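Local coordinates for Nrps/pks (Streptomyces albus, PDB 4OPF), which forms a ketosynthase domain of the AT-less type I polyketide synthase OzmH and probably takes part in assembling the oxazolomycin polyketide chain, at residues W28-L31 / S36-A39; L82-E87 / N137-N142; E87-F92 / Y97-L102; A282-D287 / H404-G409; T382-P385 / L390-V393. All coordinates share one frame; numbering follows the deposited sequence.

Contact 1. Residues W28-L31 / S36-A39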
# COMPACT_ATOMS: atom_id res chain seq x y z
N TRP A 28 8.63 -27.93 4.79
CA TRP A 28 7.93 -28.67 5.79
C TRP A 28 8.82 -29.71 6.44
O TRP A 28 8.81 -29.83 7.62
CB TRP A 28 6.68 -29.34 5.23
CG TRP A 28 5.98 -30.15 6.27
CD1 TRP A 28 5.88 -31.51 6.32
CD2 TRP A 28 5.38 -29.66 7.47
NE1 TRP A 28 5.20 -31.88 7.47
CE2 TRP A 28 4.87 -30.76 8.17
CE3 TRP A 28 5.16 -28.38 7.99
CZ2 TRP A 28 4.20 -30.64 9.37
CZ3 TRP A 28 4.43 -28.24 9.17
CH2 TRP A 28 4.00 -29.36 9.86
N ARG A 29 9.63 -30.43 5.67
CA ARG A 29 10.57 -31.38 6.25
C ARG A 29 11.57 -30.69 7.16
O ARG A 29 11.82 -31.17 8.28
CB ARG A 29 11.31 -32.22 5.19
CG ARG A 29 10.41 -33.32 4.60
CD ARG A 29 11.11 -34.31 3.68
NE ARG A 29 11.87 -33.68 2.59
CZ ARG A 29 11.37 -33.34 1.39
NH1 ARG A 29 12.17 -32.78 0.47
NH2 ARG A 29 10.07 -33.52 1.09
N LEU A 30 12.15 -29.58 6.71
CA LEU A 30 13.08 -28.84 7.52
C LEU A 30 12.45 -28.46 8.87
O LEU A 30 13.06 -28.68 9.95
CB LEU A 30 13.54 -27.58 6.79
CG LEU A 30 14.50 -26.65 7.53
CD1 LEU A 30 15.92 -27.08 7.31
CD2 LEU A 30 14.42 -25.23 7.11
N LEU A 31 11.26 -27.88 8.83
CA LEU A 31 10.65 -27.36 10.04
C LEU A 31 10.14 -28.46 10.95
O LEU A 31 10.31 -28.38 12.18
CB LEU A 31 9.48 -26.48 9.71
CG LEU A 31 9.87 -25.23 8.93
CD1 LEU A 31 8.64 -24.47 8.63
CD2 LEU A 31 10.91 -24.33 9.57
N SER A 36 18.03 -27.04 11.12
CA SER A 36 18.44 -25.67 10.80
C SER A 36 19.32 -25.65 9.57
O SER A 36 20.24 -26.43 9.45
CB SER A 36 19.25 -25.10 11.96
OG SER A 36 19.56 -23.73 11.71
N ALA A 37 19.05 -24.72 8.66
CA ALA A 37 19.90 -24.53 7.49
C ALA A 37 21.02 -23.53 7.76
O ALA A 37 21.86 -23.35 6.93
CB ALA A 37 19.07 -24.05 6.31
N ILE A 38 21.02 -22.88 8.91
CA ILE A 38 22.11 -22.02 9.31
C ILE A 38 23.15 -22.79 10.14
O ILE A 38 24.32 -22.82 9.77
CB ILE A 38 21.65 -20.89 10.23
CG1 ILE A 38 20.51 -20.11 9.61
CG2 ILE A 38 22.83 -19.99 10.57
CD1 ILE A 38 20.86 -19.51 8.26
N ALA A 39 22.70 -23.38 11.25
CA ALA A 39 23.59 -24.04 12.25
C ALA A 39 23.04 -25.40 12.68
O ALA A 39 23.38 -26.43 12.11
CB ALA A 39 23.78 -23.15 13.46
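Leu30 and Ala37 meet where the loop after helix 24-33 starts to lead away from it, so this is a helix-to-loop closure whose loop begins with an ST turn. The leucine points from the helix toward the loop, and its CG sits anti to the backbone N (chi1 178°), which sends the isobutyl group out from the helix so that CD1 meets a peptide of the loop. That methyl does all the close touching. It lies against the peptide that joins Ser36 to Ala37, with Leu30 CD1 4.1 Å from Ala37 N, and stands a little farther from the methyl of the alanine, with Leu30 CD1 to Ala37 CB at 4.5 Å. It is a modest contact with no hydrogen bond across it.

Ser36 directs its CB away from the helix. Its OG is hydrogen-bonded to Pro329 O, and Ala37 bonds through its backbone to Asn330, while Leu30 also touches Ile331, so helix 328-331 flanks both parts. The same hydroxyl oxygen serves the turn as acceptor twice: Ala39 N reaches Ser36 OG at 3.2 Å and nearly straight (170°), completing an ST motif, and Ile38 N reaches Ser36 OG at 3.3 Å with a bent N-H...O angle of 144°.

Contact 2. Residues L82-E87 / N137-N142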
# COMPACT_ATOMS: atom_id res chain seq x y z
N LEU A 82 13.20 -11.91 -11.06
CA LEU A 82 13.19 -13.18 -11.77
C LEU A 82 12.74 -14.32 -10.86
O LEU A 82 12.00 -15.19 -11.27
CB LEU A 82 14.56 -13.50 -12.30
CG LEU A 82 15.10 -12.44 -13.27
CD1 LEU A 82 16.54 -12.67 -13.66
CD2 LEU A 82 14.26 -12.51 -14.52
N LEU A 83 13.19 -14.31 -9.61
CA LEU A 83 12.78 -15.31 -8.67
C LEU A 83 11.29 -15.24 -8.37
O LEU A 83 10.65 -16.27 -8.23
CB LEU A 83 13.56 -15.10 -7.38
CG LEU A 83 13.38 -16.07 -6.24
CD1 LEU A 83 13.68 -17.46 -6.69
CD2 LEU A 83 14.30 -15.68 -5.08
N LEU A 84 10.75 -14.04 -8.22
CA LEU A 84 9.31 -13.87 -8.02
C LEU A 84 8.49 -14.39 -9.20
O LEU A 84 7.40 -14.93 -9.01
CB LEU A 84 8.95 -12.41 -7.84
CG LEU A 84 9.09 -11.91 -6.43
CD1 LEU A 84 8.77 -10.42 -6.48
CD2 LEU A 84 8.13 -12.61 -5.46
N LEU A 85 8.98 -14.18 -10.42
CA LEU A 85 8.28 -14.72 -11.59
C LEU A 85 8.14 -16.27 -11.52
O LEU A 85 7.06 -16.81 -11.74
CB LEU A 85 9.01 -14.34 -12.90
CG LEU A 85 8.79 -12.88 -13.32
CD1 LEU A 85 9.78 -12.50 -14.40
CD2 LEU A 85 7.39 -12.72 -13.88
N GLU A 86 9.23 -16.93 -11.19
CA GLU A 86 9.21 -18.40 -11.02
C GLU A 86 8.28 -18.79 -9.92
O GLU A 86 7.46 -19.68 -10.09
CB GLU A 86 10.57 -19.01 -10.64
CG GLU A 86 11.57 -19.10 -11.71
CD GLU A 86 12.81 -19.94 -11.34
OE1 GLU A 86 12.94 -20.48 -10.20
OE2 GLU A 86 13.70 -20.03 -12.23
N GLU A 87 8.46 -18.19 -8.76
CA GLU A 87 7.65 -18.63 -7.62
C GLU A 87 6.18 -18.31 -7.79
O GLU A 87 5.35 -19.02 -7.26
CB GLU A 87 8.15 -18.05 -6.34
CG GLU A 87 9.46 -18.64 -5.93
CD GLU A 87 9.37 -20.15 -5.66
OE1 GLU A 87 8.36 -20.69 -5.11
OE2 GLU A 87 10.35 -20.80 -6.02
N ASN A 137 8.42 0.06 -8.35
CA ASN A 137 7.26 -0.81 -8.23
C ASN A 137 7.49 -2.05 -9.04
O ASN A 137 6.57 -2.88 -9.10
CB ASN A 137 6.00 -0.06 -8.71
CG ASN A 137 4.74 -0.53 -8.04
OD1 ASN A 137 4.63 -0.53 -6.78
ND2 ASN A 137 3.72 -0.88 -8.88
N TYR A 138 8.70 -2.18 -9.68
CA TYR A 138 8.94 -3.21 -10.69
C TYR A 138 8.71 -4.63 -10.13
O TYR A 138 8.29 -5.50 -10.85
CB TYR A 138 10.35 -3.11 -11.33
CG TYR A 138 11.46 -3.37 -10.33
CD1 TYR A 138 11.87 -4.66 -10.02
CD2 TYR A 138 12.10 -2.33 -9.69
CE1 TYR A 138 12.89 -4.89 -9.11
CE2 TYR A 138 13.10 -2.56 -8.75
CZ TYR A 138 13.48 -3.85 -8.45
OH TYR A 138 14.48 -4.08 -7.53
N LEU A 139 8.96 -4.86 -8.83
CA LEU A 139 8.78 -6.19 -8.29
C LEU A 139 7.34 -6.67 -8.47
O LEU A 139 7.14 -7.87 -8.79
CB LEU A 139 9.18 -6.28 -6.79
CG LEU A 139 10.68 -6.16 -6.50
CD1 LEU A 139 10.85 -6.15 -5.01
CD2 LEU A 139 11.47 -7.34 -7.06
N ALA A 140 6.36 -5.78 -8.22
CA ALA A 140 4.95 -6.11 -8.45
C ALA A 140 4.61 -5.98 -9.95
O ALA A 140 3.94 -6.84 -10.54
CB ALA A 140 4.07 -5.21 -7.61
N ALA A 141 5.05 -4.92 -10.58
CA ALA A 141 4.66 -4.60 -11.99
C ALA A 141 5.14 -5.67 -12.96
O ALA A 141 4.42 -5.96 -13.91
CB ALA A 141 5.19 -3.24 -12.47
N ASN A 142 6.31 -6.27 -12.73
CA ASN A 142 6.73 -7.37 -13.58
C ASN A 142 5.77 -8.51 -13.55
O ASN A 142 5.55 -9.12 -14.55
CB ASN A 142 8.05 -7.94 -13.14
CG ASN A 142 9.18 -7.13 -13.64
OD1 ASN A 142 9.20 -6.77 -14.80
ND2 ASN A 142 10.15 -6.85 -12.79
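Leu84 and Leu139 face each other with CA atoms 7.7 Å apart, and Leu85 and Asn142 repeat nearly that separation at 7.8 Å, so helices 79-95 and 138-147 approach closely enough for leucine methyls to reach the partner's backbone. The contact is a small example of how helices on one layer of an alpha/beta fold pack through leucine.

Leu84 points its side chain toward the partner helix and delivers the CD1 methyl. Its CG lies anti to the carbonyl carbon (chi1 -85°), which helps bring CD1 to Leu139. Leu84 CD1 rests 3.8 Å from Leu139 O, a backbone carbonyl oxygen, and 4.1 Å from Leu139 CD2. The two leucine side chains cross at about a right angle. Leu139 CB joins in at 4.2 Å from the same Leu84 CD1, and one methyl thereby spans both the root and a branch of its partner.

The next residue, Leu85, meets Asn142, three residues beyond Leu139, and brings only Leu85 CD2 near, 4.1 Å from Asn142 O. The meeting is again of a methyl with helix backbone. Asn142 directs its CB toward the other helix, although its amide makes no bond across.

Beneath both helices lies the mixed sheet: Leu84 and Leu139 both touch Val111 of strand 107-112, while Leu84 reaches on to Val227 of strand 226-234 and Leu139 to Val155 of strand 153-156.

Contact 3. Residues E87-F92 / Y97-L102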
# COMPACT_ATOMS: atom_id res chain seq x y z
N GLU A 87 8.46 -18.19 -8.76
CA GLU A 87 7.65 -18.63 -7.62
C GLU A 87 6.18 -18.31 -7.79
O GLU A 87 5.35 -19.02 -7.26
CB GLU A 87 8.15 -18.05 -6.34
CG GLU A 87 9.46 -18.64 -5.93
CD GLU A 87 9.37 -20.15 -5.66
OE1 GLU A 87 8.36 -20.69 -5.11
OE2 GLU A 87 10.35 -20.80 -6.02
N THR A 88 5.85 -17.21 -8.46
CA THR A 88 4.43 -16.91 -8.72
C THR A 88 3.88 -17.97 -9.67
O THR A 88 2.79 -18.48 -9.42
CB THR A 88 4.25 -15.50 -9.27
OG1 THR A 88 4.77 -14.56 -8.31
CG2 THR A 88 2.78 -15.23 -9.61
N LEU A 89 4.62 -18.32 -10.73
CA LEU A 89 4.21 -19.41 -11.57
C LEU A 89 3.97 -20.69 -10.75
O LEU A 89 2.96 -21.36 -10.96
CB LEU A 89 5.21 -19.68 -12.67
CG LEU A 89 4.91 -20.88 -13.55
CD1 LEU A 89 3.60 -20.74 -14.33
CD2 LEU A 89 6.07 -21.07 -14.48
N PHE A 90 4.88 -21.00 -9.83
CA PHE A 90 4.72 -22.20 -9.05
C PHE A 90 3.54 -22.12 -8.09
O PHE A 90 2.91 -23.14 -7.79
CB PHE A 90 6.01 -22.54 -8.28
CG PHE A 90 7.22 -22.82 -9.14
CD1 PHE A 90 7.13 -23.18 -10.46
CD2 PHE A 90 8.48 -22.68 -8.60
CE1 PHE A 90 8.26 -23.40 -11.24
CE2 PHE A 90 9.63 -22.91 -9.38
CZ PHE A 90 9.52 -23.27 -10.69
N ALA A 91 3.21 -20.95 -7.58
CA ALA A 91 2.02 -20.83 -6.74
C ALA A 91 0.75 -21.05 -7.54
O ALA A 91 -0.18 -21.68 -7.06
CB ALA A 91 1.97 -19.49 -6.05
N PHE A 92 0.71 -20.58 -8.77
CA PHE A 92 -0.44 -20.85 -9.64
C PHE A 92 -0.59 -22.35 -9.92
O PHE A 92 -1.70 -22.88 -9.90
CB PHE A 92 -0.33 -20.12 -10.97
CG PHE A 92 -0.40 -18.63 -10.87
CD1 PHE A 92 -0.95 -17.99 -9.80
CD2 PHE A 92 0.09 -17.86 -11.87
CE1 PHE A 92 -1.03 -16.59 -9.72
CE2 PHE A 92 -0.03 -16.45 -11.83
CZ PHE A 92 -0.59 -15.83 -10.75
N TYR A 97 -4.17 -23.70 -11.26
CA TYR A 97 -4.56 -22.80 -12.37
C TYR A 97 -3.37 -22.69 -13.33
O TYR A 97 -2.25 -22.45 -12.90
CB TYR A 97 -4.94 -21.38 -11.90
CG TYR A 97 -6.26 -21.32 -11.22
CD1 TYR A 97 -6.36 -21.50 -9.85
CD2 TYR A 97 -7.42 -21.12 -11.95
CE1 TYR A 97 -7.60 -21.48 -9.21
CE2 TYR A 97 -8.67 -21.07 -11.33
CZ TYR A 97 -8.76 -21.28 -9.97
OH TYR A 97 -9.99 -21.27 -9.36
N ALA A 98 -3.62 -22.82 -14.62
CA ALA A 98 -2.60 -22.49 -15.63
C ALA A 98 -2.65 -20.97 -15.80
O ALA A 98 -3.68 -20.35 -15.59
CB ALA A 98 -2.90 -23.21 -16.96
N PRO A 99 -1.54 -20.35 -16.21
CA PRO A 99 -1.53 -18.88 -16.41
C PRO A 99 -2.61 -18.36 -17.36
O PRO A 99 -3.16 -17.27 -17.13
CB PRO A 99 -0.14 -18.63 -17.04
CG PRO A 99 0.68 -19.73 -16.49
CD PRO A 99 -0.23 -20.94 -16.49
N ASP A 100 -2.89 -19.10 -18.43
CA ASP A 100 -3.97 -18.72 -19.35
C ASP A 100 -5.33 -18.58 -18.69
O ASP A 100 -6.14 -17.81 -19.15
CB ASP A 100 -4.12 -19.76 -20.49
CG ASP A 100 -3.20 -19.48 -21.65
OD1 ASP A 100 -2.33 -18.56 -21.54
OD2 ASP A 100 -3.32 -20.20 -22.66
N GLU A 101 -5.61 -19.32 -17.64
CA GLU A 101 -6.85 -19.13 -16.91
C GLU A 101 -6.88 -17.83 -16.07
O GLU A 101 -7.94 -17.46 -15.57
CB GLU A 101 -7.09 -20.28 -15.95
CG GLU A 101 -7.26 -21.66 -16.61
CD GLU A 101 -7.44 -22.78 -15.57
OE1 GLU A 101 -8.60 -23.00 -15.13
OE2 GLU A 101 -6.43 -23.41 -15.15
N LEU A 102 -5.73 -17.19 -15.83
CA LEU A 102 -5.67 -16.06 -14.91
C LEU A 102 -5.46 -14.76 -15.67
O LEU A 102 -5.68 -13.65 -15.16
CB LEU A 102 -4.58 -16.28 -13.87
CG LEU A 102 -4.83 -17.45 -12.93
CD1 LEU A 102 -3.76 -17.51 -11.89
CD2 LEU A 102 -6.14 -17.36 -12.20
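Phe92 O accepts a hydrogen bond from Tyr97 N at 2.9 Å, with an N-H...O angle of 160° and the donor tilted out of the carbonyl plane. The bond reaches five residues along the chain, over the end of helix 79-95, and ties the start of the following loop to the last turns.

The main side-chain event lies beside it. Leu102 sets its CD1 methyl over the centre of the Phe92 ring, 3.5 Å from the centroid and 8° off the ring normal, a textbook CH-pi contact. On the opposite face Thr88 O stands 3.5 Å above the plane, nearer the rim, so the ring lies between a methyl and a helix carbonyl oxygen. The Phe92 CG lies anti to the carbonyl carbon (chi1 -66°), which places the ring beside Leu102. Replacing Phe92 by an alanine would probably open a gap under Leu102 CD1 and deprive Phe147 of its edge-to-face partner. A second apolar touch, Leu89 CD1 on Pro99 CG at 3.8 Å, joins the helix to the proline of the loop.

The loop is braced from within. Ala98 N donates to Glu101 OE2 at 2.9 Å, on the anti side of the carboxylate, while Glu101 OE1 forms a salt bridge with Arg418.

Around this join, Leu89 and Phe92 lean on Phe147 of helix 138-147, Tyr97 touches Lys233 of strand 226-234, and Ala91 packs on Ser15 of strand 9-17.

Contact 4. Residues A282-D287 / H404-G409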
# COMPACT_ATOMS: atom_id res chain seq x y z
N ALA A 282 -10.86 -10.83 13.43
CA ALA A 282 -11.03 -12.23 13.18
C ALA A 282 -12.34 -12.81 13.81
O ALA A 282 -12.81 -13.84 13.40
CB ALA A 282 -9.86 -12.94 13.77
N GLY A 283 -12.86 -12.13 14.81
CA GLY A 283 -14.04 -12.57 15.51
C GLY A 283 -13.79 -13.83 16.32
O GLY A 283 -14.70 -14.58 16.52
N VAL A 284 -12.56 -14.11 16.75
CA VAL A 284 -12.33 -15.38 17.48
C VAL A 284 -12.00 -15.08 18.94
O VAL A 284 -11.54 -14.00 19.23
CB VAL A 284 -11.23 -16.27 16.83
CG1 VAL A 284 -11.59 -16.54 15.37
CG2 VAL A 284 -9.88 -15.63 16.89
N ALA A 285 -12.25 -16.02 19.83
CA ALA A 285 -11.81 -15.83 21.21
C ALA A 285 -10.29 -15.95 21.28
O ALA A 285 -9.70 -16.78 20.62
CB ALA A 285 -12.49 -16.86 22.11
N ALA A 286 -9.65 -15.13 22.09
CA ALA A 286 -8.21 -15.26 22.30
C ALA A 286 -7.76 -16.67 22.66
O ALA A 286 -6.72 -17.13 22.20
CB ALA A 286 -7.78 -14.30 23.40
N ASP A 287 -8.49 -17.33 23.55
CA ASP A 287 -8.15 -18.68 23.98
C ASP A 287 -8.18 -19.73 22.87
O ASP A 287 -7.63 -20.80 23.02
CB ASP A 287 -9.11 -19.13 25.09
CG ASP A 287 -8.63 -18.77 26.50
OD1 ASP A 287 -7.45 -18.45 26.75
OD2 ASP A 287 -9.47 -18.82 27.42
N HIS A 404 0.05 -8.17 12.54
CA HIS A 404 -0.33 -9.42 13.17
C HIS A 404 -1.48 -10.03 12.42
O HIS A 404 -2.44 -9.36 12.07
CB HIS A 404 -0.73 -9.13 14.63
CG HIS A 404 -0.96 -10.35 15.49
ND1 HIS A 404 0.07 -11.07 16.06
CD2 HIS A 404 -2.10 -10.90 15.96
CE1 HIS A 404 -0.44 -12.06 16.78
NE2 HIS A 404 -1.75 -11.95 16.77
N ALA A 405 -1.38 -11.32 12.12
CA ALA A 405 -2.38 -12.01 11.34
C ALA A 405 -2.85 -13.24 12.11
O ALA A 405 -2.04 -13.92 12.76
CB ALA A 405 -1.81 -12.42 10.00
N VAL A 406 -4.14 -13.54 11.97
CA VAL A 406 -4.79 -14.71 12.56
C VAL A 406 -5.31 -15.61 11.44
O VAL A 406 -6.04 -15.16 10.58
CB VAL A 406 -5.96 -14.28 13.47
CG1 VAL A 406 -6.66 -15.48 14.07
CG2 VAL A 406 -5.44 -13.41 14.60
N LEU A 407 -4.91 -16.88 11.47
CA LEU A 407 -5.22 -17.89 10.48
C LEU A 407 -5.88 -19.15 11.09
O LEU A 407 -5.62 -19.48 12.26
CB LEU A 407 -3.93 -18.26 9.81
CG LEU A 407 -3.25 -17.12 9.06
CD1 LEU A 407 -1.78 -17.17 9.30
CD2 LEU A 407 -3.53 -17.34 7.58
N ALA A 408 -6.75 -19.81 10.30
CA ALA A 408 -7.52 -20.96 10.71
C ALA A 408 -7.29 -22.08 9.73
O ALA A 408 -7.10 -21.84 8.51
CB ALA A 408 -9.01 -20.64 10.78
N GLY A 409 -7.32 -23.31 10.24
CA GLY A 409 -7.29 -24.49 9.41
C GLY A 409 -8.62 -24.65 8.71
O GLY A 409 -9.61 -24.07 9.14
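Ala282 and Val406 bring their CA atoms to 6.7 Å, where the end of helix 268-282 passes over strand 401-408 of the central mixed sheet. The helix closes with a Schellman motif, in which Gly283 takes a positive phi (68°) and two bonds return into the last turn. The chain then swings so that Val284, just past the turn, points at the same strand as Ala282, the last helical residue.

Both side chains converge on a single valine. Val406 points toward them and sets CG1 anti to its backbone N (chi1 179°), placing this methyl where both partners can reach it. Ala282 CB approaches the branch point as well as the branch, with 4.1 Å to Val406 CB and the same distance to Val406 CG1. The contact is wholly apolar, with no hydrogen bond between the segments, and joins a helix terminus to a sheet face.

The strand is covered on both faces, in keeping with the layered alpha/beta build of the thiolase superfamily. Leu407, pointing the other way from Val406, packs on Thr346 and Leu350 of helix 338-352. On the near face, Lys250 of strand 247-256 borders Ala282 and Val284, and Leu279 of the helix touches Val284. The longer reach belongs to Val284, whose CG2 stands 4.3 Å from Val406 CG1.

Contact 5. Residues T382-P385 / L390-V393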
# COMPACT_ATOMS: atom_id res chain seq x y z
N THR A 382 4.58 -32.47 17.22
CA THR A 382 3.48 -33.09 17.92
C THR A 382 2.22 -32.90 17.11
O THR A 382 2.10 -31.92 16.40
CB THR A 382 3.22 -32.43 19.30
OG1 THR A 382 2.46 -31.26 19.11
CG2 THR A 382 4.49 -32.01 19.97
N PRO A 383 1.29 -33.85 17.22
CA PRO A 383 0.01 -33.62 16.59
C PRO A 383 -0.65 -32.43 17.24
O PRO A 383 -0.28 -32.03 18.35
CB PRO A 383 -0.77 -34.94 16.84
CG PRO A 383 0.04 -35.72 17.83
CD PRO A 383 1.45 -35.24 17.69
N TRP A 384 -1.59 -31.82 16.55
CA TRP A 384 -2.20 -30.62 17.08
C TRP A 384 -2.80 -31.00 18.43
O TRP A 384 -3.36 -32.05 18.57
CB TRP A 384 -3.26 -30.06 16.11
CG TRP A 384 -3.59 -28.57 16.30
CD1 TRP A 384 -4.61 -28.06 17.01
CD2 TRP A 384 -2.86 -27.44 15.78
NE1 TRP A 384 -4.58 -26.71 16.97
CE2 TRP A 384 -3.52 -26.30 16.22
CE3 TRP A 384 -1.75 -27.29 14.96
CZ2 TRP A 384 -3.10 -25.04 15.91
CZ3 TRP A 384 -1.33 -26.01 14.62
CH2 TRP A 384 -2.02 -24.91 15.09
N PRO A 385 -2.66 -30.14 19.43
CA PRO A 385 -3.31 -30.44 20.69
C PRO A 385 -4.82 -30.44 20.57
O PRO A 385 -5.35 -30.16 19.52
CB PRO A 385 -2.86 -29.32 21.62
CG PRO A 385 -2.27 -28.27 20.77
CD PRO A 385 -1.95 -28.85 19.44
N LEU A 390 -6.35 -22.72 15.10
CA LEU A 390 -6.12 -21.32 14.90
C LEU A 390 -4.70 -20.98 15.36
O LEU A 390 -4.23 -21.49 16.38
CB LEU A 390 -7.10 -20.48 15.70
CG LEU A 390 -8.51 -20.40 15.13
CD1 LEU A 390 -9.51 -20.21 16.24
CD2 LEU A 390 -8.68 -19.23 14.18
N ALA A 391 -4.04 -20.16 14.56
CA ALA A 391 -2.69 -19.69 14.79
C ALA A 391 -2.53 -18.22 14.36
O ALA A 391 -3.34 -17.67 13.61
CB ALA A 391 -1.71 -20.59 14.04
N ALA A 392 -1.51 -17.58 14.89
CA ALA A 392 -1.23 -16.19 14.58
C ALA A 392 0.25 -16.00 14.26
O ALA A 392 1.10 -16.86 14.60
CB ALA A 392 -1.63 -15.28 15.70
N VAL A 393 0.54 -14.89 13.58
CA VAL A 393 1.86 -14.54 13.11
C VAL A 393 2.07 -13.07 13.34
O VAL A 393 1.24 -12.27 13.01
CB VAL A 393 2.02 -14.79 11.62
CG1 VAL A 393 3.48 -14.57 11.21
CG2 VAL A 393 1.70 -16.22 11.27
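Strand 390-396 of the central mixed sheet, part of the thiolase-type fold, receives the rim of Trp384 from the connection that precedes it, and this indole forms the whole bridge between the two segments. The backbones stay well apart, with Trp384 CA 10.3 Å from Leu390 CA, so the large side chain spans the interval.

The ring comes edge-on. Its CZ2 carbon meets Leu390 O at 3.8 Å, with the oxygen lying in the plane of the indole at its edge, and Trp384 CH2 stands 4.5 Å from Ala391 CB. The benzo end of the ring is therefore what faces the strand. The side chain leaves the backbone with CG on the far side from its own N (chi1 -158°), and this extended course lets the six-membered ring reach out to the strand. Leu390 directs its CB away and meets the ring through its backbone, whereas Ala391 points its methyl toward the tryptophan.

Several neighbours fix the ring. Pro385 CD lies 3.5 Å above one face, toward the rim; Trp384 NE1 is hydrogen-bonded to Pro388 O; and Met349 and Leu350 of helix 338-352 pack on the indole, tying strand, helix and loop together.

At the start of the segment Thr382 pairs with Ile355 in the small two-stranded sheet 354-355/382-383. Next to it, Thr382 OG1 donates to Pro383 O at 2.9 Å, from 41° out of the carbonyl plane.

The five contacts illustrate how small, mostly apolar contacts join helices, loops and strands of one fold. Contacts 2 and 3 share helix 79-95 and Glu87, their centres about 13 Å apart. Contacts 4 and 5 meet directly, their centres about 11 Å apart, through neighbouring strands: Leu407 N and Ala391 O are 2.8 Å apart, a probable hydrogen bond. Contacts 2 and 4 lie on opposite sides of the chain's centre, about 30 Å between centres. Contact 1 comes within about 7 Å of contact 5 at the nearest atoms without touching, and helix 338-352 borders contacts 1, 4 and 5. All five are structural packing; the ketosynthase nucleophile, probably just before helix 162-175, lies outside their segments.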